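Local coordinates for protein shikimate dehydrogenase (Thermotoga maritima, PDB 3U62) that probably catalyses the reversible NADPH-linked reduction of 3-dehydroshikimate to shikimate, a step in the biosynthesis of chorismate and the aromatic amino acids, at residues H217-K220 against G221-F225; Y201-T204 against P205-K209; F155-D158 against Q159-E162. One frame throughout, in Å; residues are numbered along the deposited sequence.

Contact 1. Residues H217-K220 against G221-F225; sequences HIIK and GNLMF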
loop_
_atom_site.group_PDB
_atom_site.type_symbol
_atom_site.label_atom_id
_atom_site.label_comp_id
_atom_site.label_asym_id
_atom_site.label_seq_id
_atom_site.Cartn_x
_atom_site.Cartn_y
_atom_site.Cartn_z
ATOM N N HIS A 217 10.298 8.760 13.971
ATOM C CA HIS A 217 10.309 8.006 12.724
ATOM C C HIS A 217 9.318 8.573 11.726
ATOM O O HIS A 217 8.121 8.682 12.007
ATOM C CB HIS A 217 10.004 6.529 12.965
ATOM C CG HIS A 217 11.021 5.829 13.807
ATOM N ND1 HIS A 217 12.349 5.728 13.449
ATOM C CD2 HIS A 217 10.895 5.162 14.979
ATOM C CE1 HIS A 217 12.998 5.045 14.375
ATOM N NE2 HIS A 217 12.139 4.692 15.314
ATOM N N ILE A 218 9.834 8.943 10.559
ATOM C CA ILE A 218 9.012 9.432 9.462
ATOM C C ILE A 218 9.299 8.565 8.245
ATOM O O ILE A 218 10.370 8.661 7.634
ATOM C CB ILE A 218 9.280 10.921 9.166
ATOM C CG1 ILE A 218 9.051 11.756 10.428
ATOM C CG2 ILE A 218 8.382 11.414 8.034
ATOM C CD1 ILE A 218 9.921 12.999 10.521
ATOM N N ILE A 219 8.340 7.708 7.912
ATOM C CA ILE A 219 8.531 6.707 6.871
ATOM C C ILE A 219 7.562 6.943 5.714
ATOM O O ILE A 219 6.344 6.924 5.899
ATOM C CB ILE A 219 8.376 5.265 7.441
ATOM C CG1 ILE A 219 9.397 5.022 8.562
ATOM C CG2 ILE A 219 8.536 4.223 6.336
ATOM C CD1 ILE A 219 9.076 3.830 9.479
ATOM N N LYS A 220 8.117 7.182 4.526
ATOM C CA LYS A 220 7.320 7.310 3.305
ATOM C C LYS A 220 7.062 5.932 2.703
ATOM O O LYS A 220 7.530 4.918 3.226
ATOM C CB LYS A 220 8.019 8.192 2.265
ATOM C CG LYS A 220 8.472 9.559 2.745
ATOM C CD LYS A 220 9.072 10.358 1.591
ATOM C CE LYS A 220 10.375 9.744 1.074
ATOM N NZ LYS A 220 10.908 10.491 -0.100
ATOM N N GLY A 221 6.333 5.904 1.592
ATOM C CA GLY A 221 5.901 4.650 0.979
ATOM C C GLY A 221 6.952 3.863 0.218
ATOM O O GLY A 221 6.648 2.796 -0.322
ATOM N N ASN A 222 8.182 4.374 0.172
ATOM C CA ASN A 222 9.248 3.729 -0.597
ATOM C C ASN A 222 9.693 2.368 -0.051
ATOM O O ASN A 222 9.972 1.455 -0.834
ATOM C CB ASN A 222 10.447 4.667 -0.791
ATOM C CG ASN A 222 11.066 5.117 0.520
ATOM O OD1 ASN A 222 10.382 5.268 1.534
ATOM N ND2 ASN A 222 12.375 5.345 0.503
ATOM N N LEU A 223 9.764 2.234 1.275
ATOM C CA LEU A 223 10.112 0.951 1.899
ATOM C C LEU A 223 9.021 -0.095 1.686
ATOM O O LEU A 223 9.317 -1.248 1.362
ATOM C CB LEU A 223 10.393 1.121 3.398
ATOM C CG LEU A 223 11.797 1.542 3.849
ATOM C CD1 LEU A 223 11.770 1.941 5.319
ATOM C CD2 LEU A 223 12.821 0.426 3.618
ATOM N N MET A 224 7.768 0.316 1.873
ATOM C CA MET A 224 6.607 -0.536 1.618
ATOM C C MET A 224 6.607 -1.026 0.171
ATOM O O MET A 224 6.376 -2.209 -0.085
ATOM C CB MET A 224 5.312 0.221 1.930
ATOM C CG MET A 224 4.030 -0.575 1.724
ATOM S SD MET A 224 2.571 0.454 1.970
ATOM C CE MET A 224 1.268 -0.677 1.487
ATOM N N PHE A 225 6.876 -0.113 -0.762
ATOM C CA PHE A 225 6.960 -0.451 -2.182
ATOM C C PHE A 225 8.069 -1.465 -2.456
ATOM O O PHE A 225 7.861 -2.440 -3.180
ATOM C CB PHE A 225 7.173 0.801 -3.043
ATOM C CG PHE A 225 7.370 0.493 -4.499
ATOM C CD1 PHE A 225 6.275 0.317 -5.340
ATOM C CD2 PHE A 225 8.651 0.344 -5.027
ATOM C CE1 PHE A 225 6.449 0.015 -6.686
ATOM C CE2 PHE A 225 8.837 0.039 -6.370
ATOM C CZ PHE A 225 7.734 -0.127 -7.204
HETATM O O HOH W 1 7.277 2.260 3.886
HETATM O O HOH W 2 10.888 6.339 4.076
#
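N222 OD1 and the backbone N of K220 share one water: it lies 2.9 Å from K220 N, whose proton it accepts, and gives a proton to N222 OD1 at 2.8 Å. The amide oxygen is thereby tied to the residue just after strand 217-219, while N222 ND2 bonds to V251 O, so both ends of the amide are held. CG of N222 sits between the backbone N and the carbonyl carbon (chi1 60°), which folds the amide back until OD1 is 3.8 Å from K220 CB. A second water spans the turn, donating to K220 O and accepting from M224 N at 2.8 Å from that nitrogen. This is a strand-turn-helix unit, in which strand 217-219, at the edge of the parallel Rossmann-type sheet, runs through K220 and G221 into helix 222-235; G221 is predicted to belong to the NADP(+) site. The first helical turn is closed by F225 N bonding to G221 O at 3.0 Å. Apolar contact is slight: I219 CG2 meets L223 CD1 at 4.1 Å, the two side chains crossing obliquely. The end of K220 leads away from 221-225, its chain bent at chi3 (-66°), which carries NZ to a salt bridge with D203 OD1.

Contact 2. Residues Y201-T204 against P205-K209; sequences YFDT and PLVVK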
loop_
_atom_site.group_PDB
_atom_site.type_symbol
_atom_site.label_atom_id
_atom_site.label_comp_id
_atom_site.label_asym_id
_atom_site.label_seq_id
_atom_site.Cartn_x
_atom_site.Cartn_y
_atom_site.Cartn_z
ATOM N N TYR A 201 4.556 7.292 -2.033
ATOM C CA TYR A 201 5.948 7.011 -2.342
ATOM C C TYR A 201 6.886 8.211 -2.149
ATOM O O TYR A 201 8.029 8.050 -1.716
ATOM C CB TYR A 201 6.022 6.472 -3.777
ATOM C CG TYR A 201 7.415 6.217 -4.279
ATOM C CD1 TYR A 201 8.109 7.202 -4.982
ATOM C CD2 TYR A 201 8.049 4.998 -4.047
ATOM C CE1 TYR A 201 9.396 6.984 -5.441
ATOM C CE2 TYR A 201 9.344 4.768 -4.502
ATOM C CZ TYR A 201 10.007 5.766 -5.201
ATOM O OH TYR A 201 11.286 5.561 -5.665
ATOM N N PHE A 202 6.388 9.405 -2.466
ATOM C CA PHE A 202 7.187 10.635 -2.454
ATOM C C PHE A 202 6.781 11.564 -1.306
ATOM O O PHE A 202 5.775 11.321 -0.634
ATOM C CB PHE A 202 7.066 11.360 -3.805
ATOM C CG PHE A 202 5.654 11.445 -4.338
ATOM C CD1 PHE A 202 4.798 12.465 -3.928
ATOM C CD2 PHE A 202 5.185 10.512 -5.262
ATOM C CE1 PHE A 202 3.495 12.549 -4.420
ATOM C CE2 PHE A 202 3.883 10.587 -5.760
ATOM C CZ PHE A 202 3.038 11.609 -5.338
ATOM N N ASP A 203 7.572 12.617 -1.088
ATOM C CA ASP A 203 7.298 13.603 -0.041
ATOM C C ASP A 203 5.902 14.196 -0.169
ATOM O O ASP A 203 5.505 14.670 -1.239
ATOM C CB ASP A 203 8.334 14.732 -0.060
ATOM C CG ASP A 203 9.640 14.357 0.619
ATOM O OD1 ASP A 203 9.779 13.219 1.119
ATOM O OD2 ASP A 203 10.546 15.217 0.652
ATOM N N THR A 204 5.162 14.142 0.931
ATOM C CA THR A 204 3.848 14.756 1.029
ATOM C C THR A 204 3.920 15.869 2.066
ATOM O O THR A 204 4.859 15.900 2.867
ATOM C CB THR A 204 2.784 13.732 1.472
ATOM O OG1 THR A 204 3.168 13.149 2.725
ATOM C CG2 THR A 204 2.630 12.630 0.436
ATOM N N PRO A 205 2.939 16.795 2.058
ATOM C CA PRO A 205 2.884 17.804 3.114
ATOM C C PRO A 205 2.935 17.205 4.527
ATOM O O PRO A 205 3.569 17.787 5.409
ATOM C CB PRO A 205 1.542 18.490 2.864
ATOM C CG PRO A 205 1.359 18.390 1.393
ATOM C CD PRO A 205 1.919 17.040 1.019
ATOM N N LEU A 206 2.282 16.059 4.727
ATOM C CA LEU A 206 2.303 15.360 6.015
ATOM C C LEU A 206 3.723 14.972 6.438
ATOM O O LEU A 206 4.126 15.220 7.578
ATOM C CB LEU A 206 1.401 14.118 5.978
ATOM C CG LEU A 206 1.380 13.196 7.207
ATOM C CD1 LEU A 206 0.777 13.890 8.427
ATOM C CD2 LEU A 206 0.630 11.912 6.898
ATOM N N VAL A 207 4.467 14.368 5.512
ATOM C CA VAL A 207 5.848 13.946 5.754
ATOM C C VAL A 207 6.749 15.150 6.042
ATOM O O VAL A 207 7.539 15.128 6.991
ATOM C CB VAL A 207 6.397 13.112 4.560
ATOM C CG1 VAL A 207 7.909 12.938 4.645
ATOM C CG2 VAL A 207 5.711 11.753 4.498
ATOM N N VAL A 208 6.610 16.193 5.225
ATOM C CA VAL A 208 7.384 17.426 5.378
ATOM C C VAL A 208 7.101 18.104 6.725
ATOM O O VAL A 208 8.027 18.572 7.392
ATOM C CB VAL A 208 7.135 18.402 4.192
ATOM C CG1 VAL A 208 7.816 19.749 4.427
ATOM C CG2 VAL A 208 7.624 17.788 2.884
ATOM N N LYS A 209 5.829 18.138 7.118
ATOM C CA LYS A 209 5.423 18.707 8.405
ATOM C C LYS A 209 6.013 17.914 9.569
ATOM O O LYS A 209 6.516 18.502 10.530
ATOM C CB LYS A 209 3.894 18.739 8.518
ATOM C CG LYS A 209 3.354 19.606 9.664
ATOM C CD LYS A 209 2.857 20.959 9.171
ATOM C CE LYS A 209 3.971 22.001 9.112
ATOM N NZ LYS A 209 3.483 23.310 8.597
#
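T204 O receives the backbone N-H of V208 at 3.0 Å, nearly straight at 172°, the first i to i+4 bond of helix 205-213. From the side chain of the same residue, OG1 takes a weak bond from V207 N, 3.3 Å away. That makes T204 the N-cap: its hydroxyl lies between the backbone N and the carbonyl carbon (chi1 57°), a torsion that turns OG1 to the amide of V207. The V207 side chain crosses it at about a right angle, and its CG2 methyl comes within 3.4 Å of OG1. The capping oxygen also hydrogen-bonds to D198 OD2, which ties the start of the helix to the end of strand 195-198 in the parallel sheet of the Rossmann-type domain. P205 is the first helical residue; an N-H at this position would have no acceptor within the helix, so proline's lack of one costs no helix bond. Its CD sits close to T204 CB, 3.4 Å, across the peptide link. Further round, the CG2 methyl of V208 touches T204 O at 3.3 Å. D203 stands at about a right angle to V207, with OD1 4.0 Å from the CG1 methyl. Its carboxylate is shared by two cations: OD2 makes a salt bridge with R211 NH1, one turn beyond V207, and the other oxygen faces K220.

Contact 3. Residues F155-D158 against Q159-E162; sequences FSLD and QLDE
Q159 reaches back over S156 to the edge of F155. Its CB lies 3.3 Å from S156 O, the oxygen that takes the bond from Q159 N at 2.9 Å. CG, anti to the carbonyl carbon (chi1 -61°), passes 3.8 Å from D158 OD2; these two side chains lie alongside each other, with the carboxylate and amide planes 13° apart. From there the extended chain brings CD beside S156 OG, and OE1 accepts S156 N-H at 3.0 Å on a lone pair in the carbonyl plane. The same OE1 lies in the plane of the F155 ring, at its edge, and 3.3 Å from F155 CB. Q159 NE2 is 3.9 Å from F155 CD2, the amide and ring planes standing 71° apart. S156 OG turns to D158 and donates to its OD1 at 2.6 Å, on the syn side but tilted out of the carboxylate plane. Strand 153-156 thus passes through a short 3-10 turn into helix 160-165 of the Rossmann-type domain, L160 N bonding to L157 O at 3.2 Å. The S156 N-H, just before the 3-10 turn, is met by a neutral side-chain carbonyl and the serine hydroxyl by a carboxylate, so polar side chains fix this bend while the two leucines face the sheet.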
loop_
_atom_site.group_PDB
_atom_site.type_symbol
_atom_site.label_atom_id
_atom_site.label_comp_id
_atom_site.label_asym_id
_atom_site.label_seq_id
_atom_site.Cartn_x
_atom_site.Cartn_y
_atom_site.Cartn_z
ATOM N N PHE A 155 -13.726 6.659 13.073
ATOM C CA PHE A 155 -14.029 8.080 13.216
ATOM C C PHE A 155 -14.103 8.742 11.843
ATOM O O PHE A 155 -13.556 8.223 10.868
ATOM C CB PHE A 155 -12.951 8.769 14.062
ATOM C CG PHE A 155 -12.757 8.156 15.421
ATOM C CD1 PHE A 155 -11.741 7.231 15.644
ATOM C CD2 PHE A 155 -13.591 8.503 16.481
ATOM C CE1 PHE A 155 -11.558 6.659 16.900
ATOM C CE2 PHE A 155 -13.417 7.937 17.741
ATOM C CZ PHE A 155 -12.397 7.014 17.951
ATOM N N SER A 156 -14.783 9.883 11.769
ATOM C CA SER A 156 -14.850 10.663 10.533
ATOM C C SER A 156 -13.670 11.632 10.442
ATOM O O SER A 156 -13.017 11.917 11.449
ATOM C CB SER A 156 -16.187 11.400 10.430
ATOM O OG SER A 156 -16.503 12.064 11.644
ATOM N N LEU A 157 -13.406 12.139 9.238
ATOM C CA LEU A 157 -12.214 12.956 8.977
ATOM C C LEU A 157 -12.175 14.278 9.752
ATOM O O LEU A 157 -11.089 14.814 10.007
ATOM C CB LEU A 157 -12.040 13.206 7.473
ATOM C CG LEU A 157 -10.650 13.614 6.971
ATOM C CD1 LEU A 157 -9.664 12.450 7.002
ATOM C CD2 LEU A 157 -10.733 14.209 5.573
ATOM N N ASP A 158 -13.346 14.795 10.129
ATOM C CA ASP A 158 -13.410 16.007 10.959
ATOM C C ASP A 158 -12.868 15.765 12.371
ATOM O O ASP A 158 -12.529 16.713 13.083
ATOM C CB ASP A 158 -14.841 16.543 11.031
ATOM C CG ASP A 158 -15.827 15.511 11.541
ATOM O OD1 ASP A 158 -16.089 14.535 10.812
ATOM O OD2 ASP A 158 -16.345 15.685 12.664
ATOM N N GLN A 159 -12.787 14.494 12.763
ATOM C CA GLN A 159 -12.285 14.116 14.081
ATOM C C GLN A 159 -10.784 13.828 14.072
ATOM O O GLN A 159 -10.196 13.580 15.128
ATOM C CB GLN A 159 -13.044 12.896 14.615
ATOM C CG GLN A 159 -14.539 13.112 14.790
ATOM C CD GLN A 159 -15.253 11.858 15.252
ATOM O OE1 GLN A 159 -15.439 10.914 14.484
ATOM N NE2 GLN A 159 -15.671 11.848 16.512
ATOM N N LEU A 160 -10.167 13.871 12.888
ATOM C CA LEU A 160 -8.753 13.510 12.732
ATOM C C LEU A 160 -7.830 14.272 13.679
ATOM O O LEU A 160 -7.003 13.672 14.366
ATOM C CB LEU A 160 -8.283 13.683 11.279
ATOM C CG LEU A 160 -6.830 13.285 10.977
ATOM C CD1 LEU A 160 -6.623 11.783 11.173
ATOM C CD2 LEU A 160 -6.450 13.684 9.560
ATOM N N ASP A 161 -7.985 15.592 13.711
ATOM C CA ASP A 161 -7.147 16.457 14.531
ATOM C C ASP A 161 -7.195 16.086 16.018
ATOM O O ASP A 161 -6.151 15.993 16.670
ATOM C CB ASP A 161 -7.544 17.920 14.316
ATOM C CG ASP A 161 -6.557 18.895 14.927
ATOM O OD1 ASP A 161 -6.986 20.004 15.309
ATOM O OD2 ASP A 161 -5.353 18.560 15.030
ATOM N N GLU A 162 -8.402 15.867 16.539
ATOM C CA GLU A 162 -8.593 15.489 17.943
ATOM C C GLU A 162 -8.038 14.105 18.256
ATOM O O GLU A 162 -7.426 13.906 19.311
ATOM C CB GLU A 162 -10.073 15.499 18.319
ATOM C CG GLU A 162 -10.745 16.852 18.303
ATOM C CD GLU A 162 -12.255 16.715 18.152
ATOM O OE1 GLU A 162 -12.897 15.989 18.957
ATOM O OE2 GLU A 162 -12.808 17.339 17.224
HETATM O O HOH W 3 -9.665 16.932 11.650
#

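In the fold
All three contacts are strand-to-helix or loop-to-helix junctions of the parallel sheet. Contacts 1 and 3 follow its two outermost strands, 217-219 and 153-156, with centres about 23 Å apart; both are surface contacts. Contact 2 is partly buried and follows 195-198, next to 217-219 in the sheet. Contacts 1 and 2 touch: besides the K220-D203 salt bridge, I218 packs on V207, and Y201, predicted to bind shikimate, lies against N222. Their chemistry differs: largely water-mediated in contact 1, direct capping plus ion pairs in contact 2, direct amide and hydroxyl bonds in contact 3. Contact 3 stays apart, nearest atoms about 7 Å from contact 2, with L157 near R140, a predicted NADP(+)-binding residue.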